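Local structure of (2Z,6E)-hedycaryol synthase (Kitasatospora setae, 4MC3) at residues A[11-16]-A[266-271]; A[180-185]-A[208-213]; A[237-242]-A[251-256]. The protein catalyses the magnesium-dependent 1,11-cyclization of (2E,6E)-farnesyl diphosphate to the sesquiterpene alcohol (2Z,6E)-hedycaryol, releasing diphosphate. All blocks are in the same frame, centred on the assembly; numbering follows the deposited sequence.

The three contacts lie in the all-helical class I terpene synthase fold. Contact 1 joins residues far apart in sequence, and both other contacts fall between its segments along the chain, with contact 2 complete before contact 3 begins. Contacts 3 and 1 use separate parts of helix 250-282, 251-256 and 266-271, their centres 23 Å apart. Contact 2 is the most central, about 6 Å from the centre of the chain, and is the one that includes a residue of the nerolidol pocket, Met-181. It touches contact 1 where Val-268 packs on Leu-209, so packing continues from the N-terminal segment through helices 250-282 and 204-225 to the pocket wall.

Contact 1 (A[11-16]-A[266-271]); sequences VPFPLE and HTVLQA
Phe-13 reaches Val-268 and Leu-269 because its CG stands anti to its own carbonyl carbon, beside the backbone N (chi1 -51°), which sends the ring out of the loop toward the helix. Leu-269 makes the matching choice at its first torsion (chi1 -73°), and its second torsion gives the touching role to the CD2 branch. This methyl group meets the far end of the ring, with Leu-269 CD2 3.7 Å from Phe-13 CZ and nearly as close to CE1. The methyl lies oblique to the ring, neither squarely over it nor in its plane. Val-268 adds a looser touch from the preceding position of the helix, its CG1 being 4.2 Å from Phe-13 CZ. The ring end therefore rests against two consecutive helix residues through purely apolar contact, and no hydrogen bond links the two segments. Within the loop, Pro-12 CG sits 4.1 Å above the plane of the Phe-13 ring, over its centre, so the proline backs one face while the helix receives the tip. The loop backbone is also held, since Phe-13 O is hydrogen-bonded to Ser-304 OG of helix 286-309. The contact lays the N-terminal loop against helix 250-282, away from the metal and substrate sites: Phe-13 also touches Ala-300 of helix 286-309, and Val-268 continues inward onto Leu-209 of helix 204-225.

Contact 2 (A[180-185]-A[208-213]); sequences GMPWLW and KLRRAG
Trp-185 reaches across to Arg-210 and Gly-213 with the six-membered part of its indole. From CB, the ring system is directed toward helix 204-225 by a first torsion of -71°, with CG beside the backbone N. Along the benzo edge, CE3 approaches the aliphatic part of Arg-210, 4.3 Å from its CG. The next atom, Trp-185 CZ3, lies 3.5 Å from Arg-210 O, which meets the ring in its plane. At the tip, Trp-185 CH2 comes to 3.7 Å from Gly-213 C, again edge-on, and the glycine's lack of a side chain admits this close approach. On the pyrrole side, NE1 makes a weak hydrogen bond to Asn-302 OD1. Met-181 SD lies above one face of the indole, offset toward the rim near CE2 and CZ2, a Met-aromatic contact made by a residue that also touches the bound nerolidol. A leucine in place of Trp-185 would probably leave a gap beside the Gly-213 backbone and Asn-302 OD1 without this N-H partner. A second link is made by water, which donates to Pro-182 O at 2.9 Å and accepts at 2.7 Å from NE of Arg-210, whose NH2 is bonded to Arg-201 O. Gly-180, with positive phi, marks the helix break before helix 181-188. The axes of the short helical segments 181-185 and 208-213 cross at 124° and approach to 10.3 Å; helix 286-309 packs on Trp-185 through Tyr-295 and Val-299, and helix 136-160 on Pro-182 through His-145.

Contact 3 (A[237-242]-A[251-256]); sequences NAVTII and QEAVDQ
Val-239 and Ala-253 meet between two consecutive helices joined by a short connection, in the all-helical class I terpene synthase fold, where the start of helix 250-282 turns back across helix 238-246. The short segments cross at 120° with their axes 8.5 Å apart, a close approach allowed by the small Ala-253. Its CB is the bump of helix 250-282, pointing at the other segment and fitting a shallow hollow bounded by Val-239 and Ile-242. On one side of that hollow Ala-253 CB lies 3.5 Å from Val-239 O and also touches the CG1 methyl; on another, Ile-242 CG2 stands 4.2 Å from Ala-253 CB. With CG1 anti to the backbone N (chi1 177°), this methyl lies on the carbonyl side of Val-239, which brings it alongside Ala-253 CB.

A reciprocal bump comes from Val-239 CG1, which enters the dip between Ala-253 CB and Val-254 CG2, 3.9 Å from that last atom. Although Val-254 turns its CB away from segment 237-242, its CG2 branch still reaches back to close the dip. At the partly exposed end of the contact, Ile-242 CG2 meets the extended side chain of Gln-256, a turn of helix beyond Ala-253. All these touches are van der Waals packing, and both Val-239 and Ile-242 also touch Val-257, one residue further along helix 250-282.

The turn follows the NXXXSXXXE motif: Asp-222 of that motif bonds Ala-238 N and Asn-237 ND2, and Ser-225, which by similarity binds magnesium, lies about 8 Å from the Val-239 side chain. Asn-237 N-caps the shorter helix, its OD1 accepting from Val-239 N at 2.9 Å, in the carbonyl plane but through a bent bond, with an N-H...O angle of 136°.

Contact 1 (A[11-16]-A[266-271])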
ATOM      1  N   VAL A  11     -14.724   6.167  10.190  1.00 32.29           N
ATOM      2  CA  VAL A  11     -14.595   4.769   9.825  1.00 27.33           C
ATOM      3  C   VAL A  11     -14.993   3.925  11.045  1.00 25.60           C
ATOM      4  O   VAL A  11     -14.539   4.182  12.154  1.00 33.60           O
ATOM      5  CB  VAL A  11     -13.127   4.449   9.400  1.00 31.68           C
ATOM      6  CG1 VAL A  11     -13.031   3.024   9.007  1.00 31.36           C
ATOM      7  CG2 VAL A  11     -12.728   5.331   8.225  1.00 35.74           C
ATOM      8  N   PRO A  12     -15.846   2.921  10.849  1.00 26.59           N
ATOM      9  CA  PRO A  12     -16.428   2.188  11.996  1.00 30.26           C
ATOM     10  C   PRO A  12     -15.520   1.144  12.619  1.00 36.09           C
ATOM     11  O   PRO A  12     -15.804   0.663  13.722  1.00 48.99           O
ATOM     12  CB  PRO A  12     -17.628   1.483  11.382  1.00 35.40           C
ATOM     13  CG  PRO A  12     -17.345   1.401   9.942  1.00 34.96           C
ATOM     14  CD  PRO A  12     -16.600   2.649   9.613  1.00 32.78           C
ATOM     15  N   PHE A  13     -14.446   0.789  11.918  1.00 28.70           N
ATOM     16  CA  PHE A  13     -13.610  -0.332  12.311  1.00 26.53           C
ATOM     17  C   PHE A  13     -12.700   0.089  13.465  1.00 25.16           C
ATOM     18  O   PHE A  13     -12.207   1.218  13.493  1.00 27.10           O
ATOM     19  CB  PHE A  13     -12.774  -0.806  11.097  1.00 25.45           C
ATOM     20  CG  PHE A  13     -13.598  -1.056   9.850  1.00 26.27           C
ATOM     21  CD1 PHE A  13     -14.617  -2.007   9.822  1.00 29.55           C
ATOM     22  CD2 PHE A  13     -13.390  -0.284   8.711  1.00 28.48           C
ATOM     23  CE1 PHE A  13     -15.411  -2.186   8.677  1.00 29.91           C
ATOM     24  CE2 PHE A  13     -14.160  -0.472   7.572  1.00 31.31           C
ATOM     25  CZ  PHE A  13     -15.176  -1.419   7.556  1.00 35.00           C
ATOM     26  N   PRO A  14     -12.471  -0.829  14.437  1.00 27.77           N
ATOM     27  CA  PRO A  14     -11.586  -0.459  15.517  1.00 30.79           C
ATOM     28  C   PRO A  14     -10.186  -0.059  15.047  1.00 26.03           C
ATOM     29  O   PRO A  14      -9.692  -0.571  14.014  1.00 29.44           O
ATOM     30  CB  PRO A  14     -11.565  -1.710  16.420  1.00 32.49           C
ATOM     31  CG  PRO A  14     -12.834  -2.425  16.106  1.00 36.02           C
ATOM     32  CD  PRO A  14     -13.083  -2.155  14.634  1.00 33.77           C
ATOM     33  N   LEU A  15      -9.584   0.857  15.798  1.00 27.23           N
ATOM     34  CA  LEU A  15      -8.218   1.272  15.575  1.00 23.32           C
ATOM     35  C   LEU A  15      -7.297   0.285  16.282  1.00 25.76           C
ATOM     36  O   LEU A  15      -7.290   0.203  17.480  1.00 26.67           O
ATOM     37  CB  LEU A  15      -7.944   2.695  16.062  1.00 27.74           C
ATOM     38  CG  LEU A  15      -6.517   3.191  15.943  1.00 29.01           C
ATOM     39  CD1 LEU A  15      -6.193   3.328  14.463  1.00 29.63           C
ATOM     40  CD2 LEU A  15      -6.315   4.525  16.634  1.00 32.95           C
ATOM     41  N   GLU A  16      -6.494  -0.448  15.510  1.00 23.12           N
ATOM     42  CA  GLU A  16      -5.548  -1.473  15.982  1.00 23.68           C
ATOM     43  C   GLU A  16      -4.093  -1.081  15.650  1.00 22.38           C
ATOM     44  O   GLU A  16      -3.836  -0.484  14.605  1.00 24.48           O
ATOM     45  CB  GLU A  16      -5.835  -2.830  15.321  1.00 23.56           C
ATOM     46  CG  GLU A  16      -7.228  -3.339  15.502  1.00 24.81           C
ATOM     47  CD  GLU A  16      -7.489  -4.664  14.824  1.00 26.27           C
ATOM     48  OE1 GLU A  16      -6.567  -5.440  14.489  1.00 30.94           O
ATOM     49  OE2 GLU A  16      -8.664  -4.994  14.709  1.00 27.91           O
ATOM     50  N   HIS A 266     -18.438   2.171   1.734  1.00 27.78           N
ATOM     51  CA  HIS A 266     -19.591   1.308   1.557  1.00 32.32           C
ATOM     52  C   HIS A 266     -19.303   0.127   0.639  1.00 27.59           C
ATOM     53  O   HIS A 266     -19.802  -0.968   0.871  1.00 32.58           O
ATOM     54  CB  HIS A 266     -20.801   2.128   1.152  1.00 35.69           C
ATOM     55  CG  HIS A 266     -21.330   2.953   2.293  1.00 40.07           C
ATOM     56  ND1 HIS A 266     -22.103   2.410   3.296  1.00 48.36           N
ATOM     57  CD2 HIS A 266     -21.116   4.244   2.642  1.00 51.40           C
ATOM     58  CE1 HIS A 266     -22.386   3.345   4.187  1.00 61.91           C
ATOM     59  NE2 HIS A 266     -21.796   4.466   3.815  1.00 60.01           N
ATOM     60  N   THR A 267     -18.388   0.313  -0.325  1.00 30.39           N
ATOM     61  CA  THR A 267     -17.907  -0.771  -1.155  1.00 27.56           C
ATOM     62  C   THR A 267     -17.082  -1.802  -0.336  1.00 27.48           C
ATOM     63  O   THR A 267     -17.193  -3.020  -0.574  1.00 28.18           O
ATOM     64  CB  THR A 267     -17.100  -0.219  -2.349  1.00 27.04           C
ATOM     65  OG1 THR A 267     -17.930   0.681  -3.114  1.00 27.84           O
ATOM     66  CG2 THR A 267     -16.649  -1.297  -3.253  1.00 26.95           C
ATOM     67  N   VAL A 268     -16.265  -1.319   0.604  1.00 24.99           N
ATOM     68  CA  VAL A 268     -15.548  -2.214   1.519  1.00 23.17           C
ATOM     69  C   VAL A 268     -16.533  -3.062   2.337  1.00 28.50           C
ATOM     70  O   VAL A 268     -16.362  -4.280   2.439  1.00 27.52           O
ATOM     71  CB  VAL A 268     -14.559  -1.468   2.445  1.00 25.01           C
ATOM     72  CG1 VAL A 268     -14.121  -2.330   3.625  1.00 24.84           C
ATOM     73  CG2 VAL A 268     -13.360  -1.024   1.586  1.00 24.20           C
ATOM     74  N   LEU A 269     -17.557  -2.400   2.881  1.00 27.94           N
ATOM     75  CA  LEU A 269     -18.565  -3.067   3.741  1.00 31.31           C
ATOM     76  C   LEU A 269     -19.288  -4.145   2.947  1.00 28.63           C
ATOM     77  O   LEU A 269     -19.416  -5.311   3.385  1.00 32.77           O
ATOM     78  CB  LEU A 269     -19.526  -2.044   4.338  1.00 33.07           C
ATOM     79  CG  LEU A 269     -18.957  -1.158   5.448  1.00 33.64           C
ATOM     80  CD1 LEU A 269     -19.861   0.040   5.731  1.00 36.80           C
ATOM     81  CD2 LEU A 269     -18.695  -1.970   6.715  1.00 32.98           C
ATOM     82  N   GLN A 270     -19.705  -3.780   1.745  1.00 29.65           N
ATOM     83  CA  GLN A 270     -20.370  -4.724   0.838  1.00 31.66           C
ATOM     84  C   GLN A 270     -19.471  -5.884   0.449  1.00 33.64           C
ATOM     85  O   GLN A 270     -19.895  -7.028   0.477  1.00 36.48           O
ATOM     86  CB  GLN A 270     -20.859  -4.011  -0.428  1.00 38.52           C
ATOM     87  CG  GLN A 270     -21.787  -4.868  -1.298  1.00 54.89           C
ATOM     88  CD  GLN A 270     -22.187  -4.216  -2.629  1.00 68.42           C
ATOM     89  OE1 GLN A 270     -22.032  -3.011  -2.833  1.00 72.50           O
ATOM     90  NE2 GLN A 270     -22.708  -5.029  -3.545  1.00 81.05           N
ATOM     91  N   ALA A 271     -18.217  -5.594   0.069  1.00 29.60           N
ATOM     92  CA  ALA A 271     -17.313  -6.634  -0.390  1.00 29.39           C
ATOM     93  C   ALA A 271     -17.020  -7.675   0.701  1.00 25.31           C
ATOM     94  O   ALA A 271     -16.754  -8.854   0.407  1.00 31.70           O
ATOM     95  CB  ALA A 271     -16.004  -6.050  -0.878  1.00 28.32           C
TER

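Contact 2 (A[180-185]-A[208-213])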
ATOM      1  N   GLY A 180       0.418   1.827  -2.500  1.00 16.82           N
ATOM      2  CA  GLY A 180       1.196   0.690  -1.983  1.00 17.50           C
ATOM      3  C   GLY A 180       0.451  -0.388  -1.262  1.00 15.70           C
ATOM      4  O   GLY A 180       0.978  -1.495  -1.035  1.00 15.10           O
ATOM      5  N   MET A 181      -0.796  -0.088  -0.919  1.00 14.97           N
ATOM      6  CA  MET A 181      -1.654  -1.021  -0.197  1.00 15.84           C
ATOM      7  C   MET A 181      -1.571  -2.456  -0.714  1.00 15.62           C
ATOM      8  O   MET A 181      -1.315  -3.379   0.058  1.00 16.45           O
ATOM      9  CB  MET A 181      -3.107  -0.540  -0.230  1.00 18.18           C
ATOM     10  CG  MET A 181      -3.495   0.343   0.946  1.00 19.59           C
ATOM     11  SD  MET A 181      -2.668  -0.134   2.475  1.00 33.45           S
ATOM     12  CE  MET A 181      -1.646   1.308   2.770  1.00 13.56           C
ATOM     13  N   PRO A 182      -1.796  -2.649  -2.012  1.00 15.57           N
ATOM     14  CA  PRO A 182      -1.865  -4.021  -2.561  1.00 15.81           C
ATOM     15  C   PRO A 182      -0.653  -4.900  -2.152  1.00 15.42           C
ATOM     16  O   PRO A 182      -0.853  -6.030  -1.674  1.00 16.60           O
ATOM     17  CB  PRO A 182      -1.981  -3.796  -4.046  1.00 17.65           C
ATOM     18  CG  PRO A 182      -2.795  -2.539  -4.114  1.00 17.74           C
ATOM     19  CD  PRO A 182      -2.136  -1.671  -3.069  1.00 15.92           C
ATOM     20  N   TRP A 183       0.566  -4.419  -2.327  1.00 14.90           N
ATOM     21  CA  TRP A 183       1.721  -5.219  -1.912  1.00 14.92           C
ATOM     22  C   TRP A 183       1.918  -5.269  -0.419  1.00 14.22           C
ATOM     23  O   TRP A 183       2.360  -6.279   0.155  1.00 14.65           O
ATOM     24  CB  TRP A 183       3.015  -4.827  -2.637  1.00 16.10           C
ATOM     25  CG  TRP A 183       3.550  -3.489  -2.404  1.00 14.75           C
ATOM     26  CD1 TRP A 183       3.388  -2.423  -3.205  1.00 16.43           C
ATOM     27  CD2 TRP A 183       4.368  -3.070  -1.324  1.00 16.11           C
ATOM     28  NE1 TRP A 183       4.046  -1.338  -2.684  1.00 16.13           N
ATOM     29  CE2 TRP A 183       4.642  -1.710  -1.504  1.00 16.39           C
ATOM     30  CE3 TRP A 183       4.879  -3.721  -0.166  1.00 15.95           C
ATOM     31  CZ2 TRP A 183       5.443  -0.984  -0.611  1.00 17.22           C
ATOM     32  CZ3 TRP A 183       5.678  -2.962   0.711  1.00 16.04           C
ATOM     33  CH2 TRP A 183       5.926  -1.632   0.490  1.00 19.55           C
ATOM     34  N   LEU A 184       1.531  -4.185   0.284  1.00 14.76           N
ATOM     35  CA  LEU A 184       1.565  -4.214   1.732  1.00 15.57           C
ATOM     36  C   LEU A 184       0.719  -5.304   2.299  1.00 13.78           C
ATOM     37  O   LEU A 184       1.079  -6.077   3.202  1.00 15.60           O
ATOM     38  CB  LEU A 184       1.202  -2.830   2.343  1.00 16.17           C
ATOM     39  CG  LEU A 184       2.242  -1.774   2.063  1.00 16.79           C
ATOM     40  CD1 LEU A 184       1.668  -0.372   2.295  1.00 18.24           C
ATOM     41  CD2 LEU A 184       3.437  -1.921   3.013  1.00 17.29           C
ATOM     42  N   TRP A 185      -0.516  -5.394   1.823  1.00 14.78           N
ATOM     43  CA  TRP A 185      -1.482  -6.417   2.256  1.00 15.60           C
ATOM     44  C   TRP A 185      -1.017  -7.814   1.834  1.00 14.27           C
ATOM     45  O   TRP A 185      -1.206  -8.750   2.614  1.00 16.20           O
ATOM     46  CB  TRP A 185      -2.880  -6.174   1.774  1.00 17.92           C
ATOM     47  CG  TRP A 185      -3.520  -4.957   2.497  1.00 17.37           C
ATOM     48  CD1 TRP A 185      -3.314  -4.554   3.770  1.00 22.56           C
ATOM     49  CD2 TRP A 185      -4.437  -3.997   1.916  1.00 16.21           C
ATOM     50  NE1 TRP A 185      -4.078  -3.429   4.046  1.00 23.50           N
ATOM     51  CE2 TRP A 185      -4.740  -3.048   2.902  1.00 18.97           C
ATOM     52  CE3 TRP A 185      -4.984  -3.849   0.651  1.00 17.21           C
ATOM     53  CZ2 TRP A 185      -5.621  -1.954   2.662  1.00 19.01           C
ATOM     54  CZ3 TRP A 185      -5.891  -2.789   0.413  1.00 19.48           C
ATOM     55  CH2 TRP A 185      -6.172  -1.864   1.413  1.00 19.26           C
ATOM     56  N   LYS A 208     -12.468  -6.561  -5.150  1.00 24.68           N
ATOM     57  CA  LYS A 208     -13.302  -5.405  -4.904  1.00 24.36           C
ATOM     58  C   LYS A 208     -12.907  -4.774  -3.600  1.00 21.92           C
ATOM     59  O   LYS A 208     -12.852  -3.521  -3.462  1.00 22.35           O
ATOM     60  CB  LYS A 208     -14.764  -5.842  -4.896  1.00 27.30           C
ATOM     61  CG  LYS A 208     -15.818  -4.760  -4.616  1.00 31.42           C
ATOM     62  CD  LYS A 208     -17.203  -5.399  -4.754  1.00 32.68           C
ATOM     63  CE  LYS A 208     -18.310  -4.468  -4.300  1.00 36.46           C
ATOM     64  NZ  LYS A 208     -19.676  -5.007  -4.585  1.00 38.19           N
ATOM     65  N   LEU A 209     -12.691  -5.619  -2.593  1.00 22.94           N
ATOM     66  CA  LEU A 209     -12.249  -5.138  -1.269  1.00 22.52           C
ATOM     67  C   LEU A 209     -10.886  -4.448  -1.342  1.00 18.79           C
ATOM     68  O   LEU A 209     -10.701  -3.373  -0.725  1.00 22.11           O
ATOM     69  CB  LEU A 209     -12.162  -6.354  -0.302  1.00 24.66           C
ATOM     70  CG  LEU A 209     -11.651  -6.071   1.120  1.00 25.36           C
ATOM     71  CD1 LEU A 209     -12.515  -5.079   1.854  1.00 26.30           C
ATOM     72  CD2 LEU A 209     -11.554  -7.385   1.887  1.00 29.39           C
ATOM     73  N   ARG A 210      -9.954  -5.092  -2.022  1.00 20.28           N
ATOM     74  CA  ARG A 210      -8.579  -4.585  -2.139  1.00 19.55           C
ATOM     75  C   ARG A 210      -8.615  -3.197  -2.830  1.00 18.40           C
ATOM     76  O   ARG A 210      -7.992  -2.254  -2.362  1.00 19.10           O
ATOM     77  CB  ARG A 210      -7.723  -5.568  -2.951  1.00 20.56           C
ATOM     78  CG  ARG A 210      -6.281  -5.176  -3.240  1.00 21.70           C
ATOM     79  CD  ARG A 210      -5.498  -6.181  -4.079  1.00 23.46           C
ATOM     80  NE  ARG A 210      -5.439  -7.443  -3.364  1.00 22.73           N
ATOM     81  CZ  ARG A 210      -6.072  -8.593  -3.695  1.00 25.22           C
ATOM     82  NH1 ARG A 210      -6.747  -8.736  -4.801  1.00 27.24           N
ATOM     83  NH2 ARG A 210      -5.967  -9.632  -2.869  1.00 25.16           N
ATOM     84  N   ARG A 211      -9.327  -3.074  -3.934  1.00 18.75           N
ATOM     85  CA  ARG A 211      -9.404  -1.806  -4.646  1.00 18.21           C
ATOM     86  C   ARG A 211     -10.061  -0.731  -3.824  1.00 18.01           C
ATOM     87  O   ARG A 211      -9.525   0.397  -3.692  1.00 18.77           O
ATOM     88  CB  ARG A 211     -10.121  -1.969  -6.001  1.00 21.38           C
ATOM     89  CG  ARG A 211     -10.373  -0.605  -6.666  1.00 22.39           C
ATOM     90  CD  ARG A 211     -11.034  -0.773  -8.027  1.00 27.73           C
ATOM     91  NE  ARG A 211     -11.481   0.531  -8.496  1.00 28.95           N
ATOM     92  CZ  ARG A 211     -10.930   1.273  -9.452  1.00 29.86           C
ATOM     93  NH1 ARG A 211      -9.876   0.878 -10.129  1.00 32.46           N
ATOM     94  NH2 ARG A 211     -11.509   2.432  -9.740  1.00 32.72           N
ATOM     95  N   ALA A 212     -11.213  -1.023  -3.223  1.00 19.52           N
ATOM     96  CA  ALA A 212     -11.913  -0.020  -2.457  1.00 20.93           C
ATOM     97  C   ALA A 212     -11.173   0.397  -1.227  1.00 18.99           C
ATOM     98  O   ALA A 212     -11.152   1.596  -0.861  1.00 19.76           O
ATOM     99  CB  ALA A 212     -13.311  -0.500  -2.106  1.00 23.12           C
ATOM    100  N   GLY A 213     -10.554  -0.561  -0.526  1.00 19.16           N
ATOM    101  CA  GLY A 213      -9.792  -0.220   0.639  1.00 20.39           C
ATOM    102  C   GLY A 213      -8.602   0.649   0.274  1.00 18.50           C
ATOM    103  O   GLY A 213      -8.288   1.654   0.956  1.00 19.77           O
TER
HETATM  104  O   HOH W   1      -3.488  -7.214  -1.488  1.00 22.40           O

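Contact 3 (A[237-242]-A[251-256])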
ATOM      1  N   ASN A 237      -3.583  14.135  -7.777  1.00 30.74           N
ATOM      2  CA  ASN A 237      -4.341  14.254  -6.529  1.00 26.12           C
ATOM      3  C   ASN A 237      -5.772  14.408  -6.972  1.00 24.60           C
ATOM      4  O   ASN A 237      -6.087  15.250  -7.807  1.00 25.85           O
ATOM      5  CB  ASN A 237      -3.849  15.448  -5.736  1.00 27.96           C
ATOM      6  CG  ASN A 237      -4.523  15.607  -4.391  1.00 28.34           C
ATOM      7  OD1 ASN A 237      -5.723  15.798  -4.298  1.00 30.26           O
ATOM      8  ND2 ASN A 237      -3.711  15.567  -3.320  1.00 28.91           N
ATOM      9  N   ALA A 238      -6.650  13.621  -6.389  1.00 22.56           N
ATOM     10  CA  ALA A 238      -8.044  13.612  -6.819  1.00 21.81           C
ATOM     11  C   ALA A 238      -8.692  14.984  -6.608  1.00 22.37           C
ATOM     12  O   ALA A 238      -9.563  15.382  -7.368  1.00 24.01           O
ATOM     13  CB  ALA A 238      -8.824  12.544  -6.069  1.00 23.37           C
ATOM     14  N   VAL A 239      -8.323  15.675  -5.541  1.00 22.91           N
ATOM     15  CA  VAL A 239      -8.892  16.989  -5.270  1.00 25.61           C
ATOM     16  C   VAL A 239      -8.588  17.936  -6.420  1.00 26.01           C
ATOM     17  O   VAL A 239      -9.473  18.584  -6.998  1.00 28.20           O
ATOM     18  CB  VAL A 239      -8.390  17.568  -3.959  1.00 27.92           C
ATOM     19  CG1 VAL A 239      -8.971  18.974  -3.779  1.00 29.72           C
ATOM     20  CG2 VAL A 239      -8.778  16.697  -2.789  1.00 28.57           C
ATOM     21  N   THR A 240      -7.325  17.997  -6.752  1.00 25.58           N
ATOM     22  CA  THR A 240      -6.841  18.849  -7.843  1.00 28.88           C
ATOM     23  C   THR A 240      -7.466  18.478  -9.176  1.00 27.76           C
ATOM     24  O   THR A 240      -7.803  19.341  -9.956  1.00 28.43           O
ATOM     25  CB  THR A 240      -5.297  18.758  -7.914  1.00 31.83           C
ATOM     26  OG1 THR A 240      -4.802  19.104  -6.622  1.00 35.59           O
ATOM     27  CG2 THR A 240      -4.725  19.679  -8.960  1.00 38.28           C
ATOM     28  N   ILE A 241      -7.551  17.181  -9.458  1.00 26.36           N
ATOM     29  CA  ILE A 241      -8.084  16.696 -10.712  1.00 25.31           C
ATOM     30  C   ILE A 241      -9.532  17.162 -10.899  1.00 25.76           C
ATOM     31  O   ILE A 241      -9.915  17.604 -11.995  1.00 29.25           O
ATOM     32  CB  ILE A 241      -7.944  15.177 -10.816  1.00 25.31           C
ATOM     33  CG1 ILE A 241      -6.457  14.812 -11.037  1.00 26.63           C
ATOM     34  CG2 ILE A 241      -8.805  14.621 -11.923  1.00 29.51           C
ATOM     35  CD1 ILE A 241      -6.117  13.346 -10.785  1.00 26.22           C
ATOM     36  N   ILE A 242     -10.332  17.034  -9.859  1.00 24.54           N
ATOM     37  CA  ILE A 242     -11.747  17.477  -9.895  1.00 25.55           C
ATOM     38  C   ILE A 242     -11.820  19.004 -10.028  1.00 29.04           C
ATOM     39  O   ILE A 242     -12.535  19.521 -10.901  1.00 32.35           O
ATOM     40  CB  ILE A 242     -12.541  16.967  -8.679  1.00 26.41           C
ATOM     41  CG1 ILE A 242     -12.643  15.419  -8.751  1.00 26.38           C
ATOM     42  CG2 ILE A 242     -13.923  17.630  -8.585  1.00 28.09           C
ATOM     43  CD1 ILE A 242     -13.162  14.779  -7.482  1.00 31.15           C
ATOM     44  N   GLN A 251     -12.829  23.819  -1.656  1.00 43.11           N
ATOM     45  CA  GLN A 251     -13.782  23.175  -0.771  1.00 43.12           C
ATOM     46  C   GLN A 251     -14.795  22.302  -1.502  1.00 43.51           C
ATOM     47  O   GLN A 251     -15.140  21.218  -1.025  1.00 39.40           O
ATOM     48  CB  GLN A 251     -14.552  24.211   0.045  1.00 51.81           C
ATOM     49  CG  GLN A 251     -15.420  23.579   1.118  1.00 47.71           C
ATOM     50  CD  GLN A 251     -14.590  23.032   2.254  1.00 53.20           C
ATOM     51  OE1 GLN A 251     -13.896  23.784   2.931  1.00 56.58           O
ATOM     52  NE2 GLN A 251     -14.629  21.711   2.457  1.00 53.46           N
ATOM     53  N   GLU A 252     -15.288  22.780  -2.638  1.00 40.32           N
ATOM     54  CA  GLU A 252     -16.221  22.021  -3.432  1.00 38.76           C
ATOM     55  C   GLU A 252     -15.552  20.740  -3.959  1.00 36.09           C
ATOM     56  O   GLU A 252     -16.167  19.701  -3.987  1.00 34.86           O
ATOM     57  CB  GLU A 252     -16.768  22.844  -4.584  1.00 41.51           C
ATOM     58  CG  GLU A 252     -17.795  23.882  -4.114  1.00 46.76           C
ATOM     59  CD  GLU A 252     -18.155  24.917  -5.174  1.00 50.45           C
ATOM     60  OE1 GLU A 252     -17.271  25.320  -5.981  1.00 52.01           O
ATOM     61  OE2 GLU A 252     -19.336  25.336  -5.184  1.00 58.49           O
ATOM     62  N   ALA A 253     -14.306  20.829  -4.394  1.00 32.60           N
ATOM     63  CA  ALA A 253     -13.601  19.629  -4.872  1.00 27.81           C
ATOM     64  C   ALA A 253     -13.345  18.639  -3.728  1.00 31.49           C
ATOM     65  O   ALA A 253     -13.464  17.418  -3.915  1.00 32.29           O
ATOM     66  CB  ALA A 253     -12.322  19.996  -5.550  1.00 28.86           C
ATOM     67  N   VAL A 254     -12.958  19.161  -2.566  1.00 32.58           N
ATOM     68  CA  VAL A 254     -12.781  18.361  -1.359  1.00 31.77           C
ATOM     69  C   VAL A 254     -14.064  17.640  -0.996  1.00 35.38           C
ATOM     70  O   VAL A 254     -14.045  16.439  -0.631  1.00 32.72           O
ATOM     71  CB  VAL A 254     -12.278  19.203  -0.160  1.00 35.12           C
ATOM     72  CG1 VAL A 254     -12.422  18.445   1.164  1.00 35.64           C
ATOM     73  CG2 VAL A 254     -10.826  19.585  -0.376  1.00 38.64           C
ATOM     74  N   ASP A 255     -15.175  18.354  -1.050  1.00 34.37           N
ATOM     75  CA  ASP A 255     -16.449  17.751  -0.663  1.00 33.91           C
ATOM     76  C   ASP A 255     -16.816  16.613  -1.612  1.00 35.07           C
ATOM     77  O   ASP A 255     -17.359  15.603  -1.204  1.00 33.60           O
ATOM     78  CB  ASP A 255     -17.560  18.813  -0.632  1.00 42.69           C
ATOM     79  CG  ASP A 255     -17.347  19.889   0.452  1.00 56.60           C
ATOM     80  OD1 ASP A 255     -16.459  19.716   1.322  1.00 52.29           O
ATOM     81  OD2 ASP A 255     -18.084  20.916   0.439  1.00 57.92           O
ATOM     82  N   GLN A 256     -16.496  16.772  -2.883  1.00 33.09           N
ATOM     83  CA  GLN A 256     -16.712  15.726  -3.861  1.00 30.56           C
ATOM     84  C   GLN A 256     -15.816  14.490  -3.642  1.00 28.47           C
ATOM     85  O   GLN A 256     -16.264  13.352  -3.852  1.00 29.22           O
ATOM     86  CB  GLN A 256     -16.560  16.289  -5.247  1.00 31.97           C
ATOM     87  CG  GLN A 256     -17.702  17.273  -5.535  1.00 39.27           C
ATOM     88  CD  GLN A 256     -17.579  17.932  -6.883  1.00 43.17           C
ATOM     89  OE1 GLN A 256     -17.112  19.084  -7.000  1.00 46.52           O
ATOM     90  NE2 GLN A 256     -17.943  17.195  -7.915  1.00 38.91           N
TER